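Local coordinates for MsStt7d protein (Micromonas, PDB 4IX3) that is a homolog of the Stt7 state-transition kinase with a canonical protein kinase catalytic domain, and probably transfers phosphate from ATP to protein substrates, at residues G163-D168 with A193-L198. Numbering follows the deposited sequence.
Sequences GVVHRD and ALCLPL. With MG (magnesium ion), chain E.
V165 and A193 form an antiparallel hydrogen-bonded pair, each giving its N-H to the other's carbonyl: V165 N lies 2.9 Å from A193 O, and A193 N the same distance from V165 O. Both donors lie in the plane of the carbonyl they reach. A third bond, C195 N to G163 O at 2.7 Å, carries the pairing one residue past the two short strands, its donor tilted 19° from the carbonyl plane. Two of the three acceptors also receive a CA-H contact: V164 CA comes to 3.2 Å from A193 O, and L194 CA more loosely to G163 O. G163, at positive phi, is the C-prime residue of the Schellman motif that closes helix 141-161. L196 CD1 packs against G163 CA at 3.9 Å, and L194 CD1 lies against G163 O.

V164 and L194, the non-hydrogen-bonded pair, share one face, where V164 CG2 meets L194 CD1 at 4.1 Å; V164 also touches V69 and H72 of helix 59-76, and L194 touches H72. On the face of V165 and A193, V165 CG2 also reaches C195 SG at 3.8 Å, just past the strand, and W240 touches both V165 and C195.

Beyond the strand comes the HRD motif of the catalytic loop. D249 accepts the backbone N-H groups of H166 and R167 with its two carboxylate oxygens, D168 O accepts from N173 ND2, and L194 bonds through its backbone to L202. D168 OD2 binds a magnesium ion at 2.0 Å alongside D188 and four waters, and D168 OD1 forms a salt bridge with K170. Three buried main-chain bonds, their donors and acceptors satisfied backbone to backbone, thus fix the register and hold the chain entering the catalytic loop to the chain after D188 without relying on side-chain polarity.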
ATOM      1  N   GLY B 163       8.684  22.102  12.090  1.00 14.60           N
ATOM      2  CA  GLY B 163       9.562  21.007  11.700  1.00 16.48           C
ATOM      3  C   GLY B 163       8.927  19.882  10.897  1.00 13.19           C
ATOM      4  O   GLY B 163       9.597  18.899  10.628  1.00 16.24           O
ATOM      5  N   VAL B 164       7.670  19.990  10.523  1.00 13.05           N
ATOM      6  CA  VAL B 164       6.985  18.931   9.809  1.00 11.32           C
ATOM      7  C   VAL B 164       6.992  19.157   8.314  1.00 11.28           C
ATOM      8  O   VAL B 164       6.609  20.260   7.869  1.00 11.84           O
ATOM      9  CB  VAL B 164       5.536  18.804  10.337  1.00 12.46           C
ATOM     10  CG1 VAL B 164       4.751  17.749   9.547  1.00 12.68           C
ATOM     11  CG2 VAL B 164       5.571  18.458  11.841  1.00 15.16           C
ATOM     12  N   VAL B 165       7.413  18.148   7.569  1.00 12.27           N
ATOM     13  CA  VAL B 165       7.254  18.122   6.116  1.00 11.99           C
ATOM     14  C   VAL B 165       6.190  17.095   5.781  1.00 10.76           C
ATOM     15  O   VAL B 165       6.302  15.941   6.245  1.00 12.24           O
ATOM     16  CB  VAL B 165       8.586  17.856   5.389  1.00 12.40           C
ATOM     17  CG1 VAL B 165       8.412  17.735   3.878  1.00 12.45           C
ATOM     18  CG2 VAL B 165       9.569  18.947   5.762  1.00 14.97           C
ATOM     19  N   HIS B 166       5.162  17.488   5.046  1.00 10.68           N
ATOM     20  CA  HIS B 166       3.975  16.629   4.909  1.00 10.46           C
ATOM     21  C   HIS B 166       4.311  15.446   3.986  1.00 10.83           C
ATOM     22  O   HIS B 166       3.930  14.299   4.276  1.00 11.78           O
ATOM     23  CB  HIS B 166       2.821  17.499   4.358  1.00 11.24           C
ATOM     24  CG  HIS B 166       1.586  16.725   4.097  1.00 10.42           C
ATOM     25  ND1 HIS B 166       0.441  16.769   4.845  1.00 13.66           N
ATOM     26  CD2 HIS B 166       1.369  15.813   3.088  1.00  8.92           C
ATOM     27  CE1 HIS B 166      -0.467  15.913   4.314  1.00  8.17           C
ATOM     28  NE2 HIS B 166       0.115  15.358   3.214  1.00 13.55           N
ATOM     29  N   ARG B 167       4.984  15.732   2.876  1.00 11.55           N
ATOM     30  CA  ARG B 167       5.451  14.691   1.968  1.00 11.58           C
ATOM     31  C   ARG B 167       4.414  14.199   0.955  1.00 11.35           C
ATOM     32  O   ARG B 167       4.782  13.624  -0.069  1.00 14.16           O
ATOM     33  CB  ARG B 167       6.001  13.503   2.764  1.00 13.13           C
ATOM     34  CG  ARG B 167       7.412  13.094   2.371  1.00 14.10           C
ATOM     35  CD  ARG B 167       7.598  11.589   2.471  1.00 23.74           C
ATOM     36  NE  ARG B 167       8.833  11.236   3.164  1.00 35.95           N
ATOM     37  CZ  ARG B 167       9.944  10.835   2.553  1.00 24.88           C
ATOM     38  NH1 ARG B 167       9.977  10.735   1.232  1.00 33.68           N
ATOM     39  NH2 ARG B 167      11.021  10.534   3.264  1.00 28.72           N
ATOM     40  N   ASP B 168       3.127  14.405   1.228  1.00 11.05           N
ATOM     41  CA  ASP B 168       2.095  13.863   0.324  1.00 10.76           C
ATOM     42  C   ASP B 168       1.031  14.898   0.005  1.00 10.77           C
ATOM     43  O   ASP B 168      -0.168  14.626   0.000  1.00 12.38           O
ATOM     44  CB  ASP B 168       1.467  12.568   0.906  1.00 12.62           C
ATOM     45  CG  ASP B 168       0.790  11.695  -0.155  1.00 12.74           C
ATOM     46  OD1 ASP B 168       0.979  11.956  -1.356  1.00 14.12           O
ATOM     47  OD2 ASP B 168       0.038  10.764   0.231  1.00 13.98           O
ATOM     48  N   ALA B 193       7.336  13.769   7.889  1.00 12.58           N
ATOM     49  CA  ALA B 193       8.563  13.721   8.679  1.00 13.24           C
ATOM     50  C   ALA B 193       8.601  14.838   9.703  1.00 13.70           C
ATOM     51  O   ALA B 193       8.233  15.979   9.389  1.00 13.83           O
ATOM     52  CB  ALA B 193       9.828  13.767   7.818  1.00 16.09           C
ATOM     53  N   LEU B 194       8.981  14.511  10.931  1.00 15.46           N
ATOM     54  CA  LEU B 194       9.431  15.544  11.878  1.00 14.46           C
ATOM     55  C   LEU B 194      10.950  15.735  11.792  1.00 15.60           C
ATOM     56  O   LEU B 194      11.713  14.786  12.018  1.00 17.73           O
ATOM     57  CB  LEU B 194       8.980  15.217  13.321  1.00 17.53           C
ATOM     58  CG  LEU B 194       9.410  16.246  14.365  1.00 17.12           C
ATOM     59  CD1 LEU B 194       8.875  17.637  14.057  1.00 22.07           C
ATOM     60  CD2 LEU B 194       8.981  15.761  15.751  1.00 18.73           C
ATOM     61  N   CYS B 195      11.357  16.885  11.254  1.00 16.81           N
ATOM     62  CA  CYS B 195      12.728  17.031  10.764  1.00 18.78           C
ATOM     63  C   CYS B 195      13.629  17.758  11.729  1.00 19.56           C
ATOM     64  O   CYS B 195      14.785  17.999  11.411  1.00 23.46           O
ATOM     65  CB  CYS B 195      12.697  17.825   9.460  1.00 18.30           C
ATOM     66  SG  CYS B 195      11.726  17.024   8.189  1.00 18.22           S
ATOM     67  N   LEU B 196      13.097  18.163  12.877  1.00 21.06           N
ATOM     68  CA  LEU B 196      13.917  18.759  13.903  1.00 26.15           C
ATOM     69  C   LEU B 196      13.787  17.919  15.167  1.00 26.42           C
ATOM     70  O   LEU B 196      12.788  17.209  15.348  1.00 23.95           O
ATOM     71  CB  LEU B 196      13.467  20.207  14.154  1.00 30.08           C
ATOM     72  CG  LEU B 196      13.628  21.144  12.958  1.00 36.84           C
ATOM     73  CD1 LEU B 196      12.868  22.424  13.247  1.00 40.86           C
ATOM     74  CD2 LEU B 196      15.083  21.405  12.596  1.00 35.01           C
ATOM     75  N   PRO B 197      14.801  17.995  16.036  1.00 27.27           N
ATOM     76  CA  PRO B 197      14.760  17.145  17.219  1.00 29.13           C
ATOM     77  C   PRO B 197      13.862  17.764  18.291  1.00 33.41           C
ATOM     78  O   PRO B 197      14.331  18.433  19.199  1.00 34.36           O
ATOM     79  CB  PRO B 197      16.225  17.091  17.667  1.00 29.09           C
ATOM     80  CG  PRO B 197      16.853  18.338  17.125  1.00 31.14           C
ATOM     81  CD  PRO B 197      16.004  18.849  15.999  1.00 30.87           C
ATOM     82  N   LEU B 198      12.562  17.534  18.182  1.00 33.34           N
ATOM     83  CA  LEU B 198      11.602  18.189  19.061  1.00 30.91           C
ATOM     84  C   LEU B 198      10.730  17.136  19.739  1.00 34.51           C
ATOM     85  O   LEU B 198       9.509  17.155  19.562  1.00 47.37           O
ATOM     86  CB  LEU B 198      10.732  19.145  18.244  1.00 36.67           C
ATOM     87  CG  LEU B 198      11.464  20.210  17.426  1.00 44.64           C
ATOM     88  CD1 LEU B 198      10.498  21.001  16.558  1.00 42.13           C
ATOM     89  CD2 LEU B 198      12.242  21.148  18.344  1.00 44.44           C
TER
HETATM   90 MG    MG E 601      -0.374   9.300   1.553  1.00 18.83          MG
HETATM   91  O   HOH W   1       1.310   9.763   2.665  1.00 21.20           O
HETATM   92  O   HOH W   2      -0.850   7.872   3.070  1.00 24.32           O
HETATM   93  O   HOH W   3      -2.079   8.786   0.623  1.00 21.73           O
HETATM   94  O   HOH W   4       0.682   7.939   0.535  1.00 21.12           O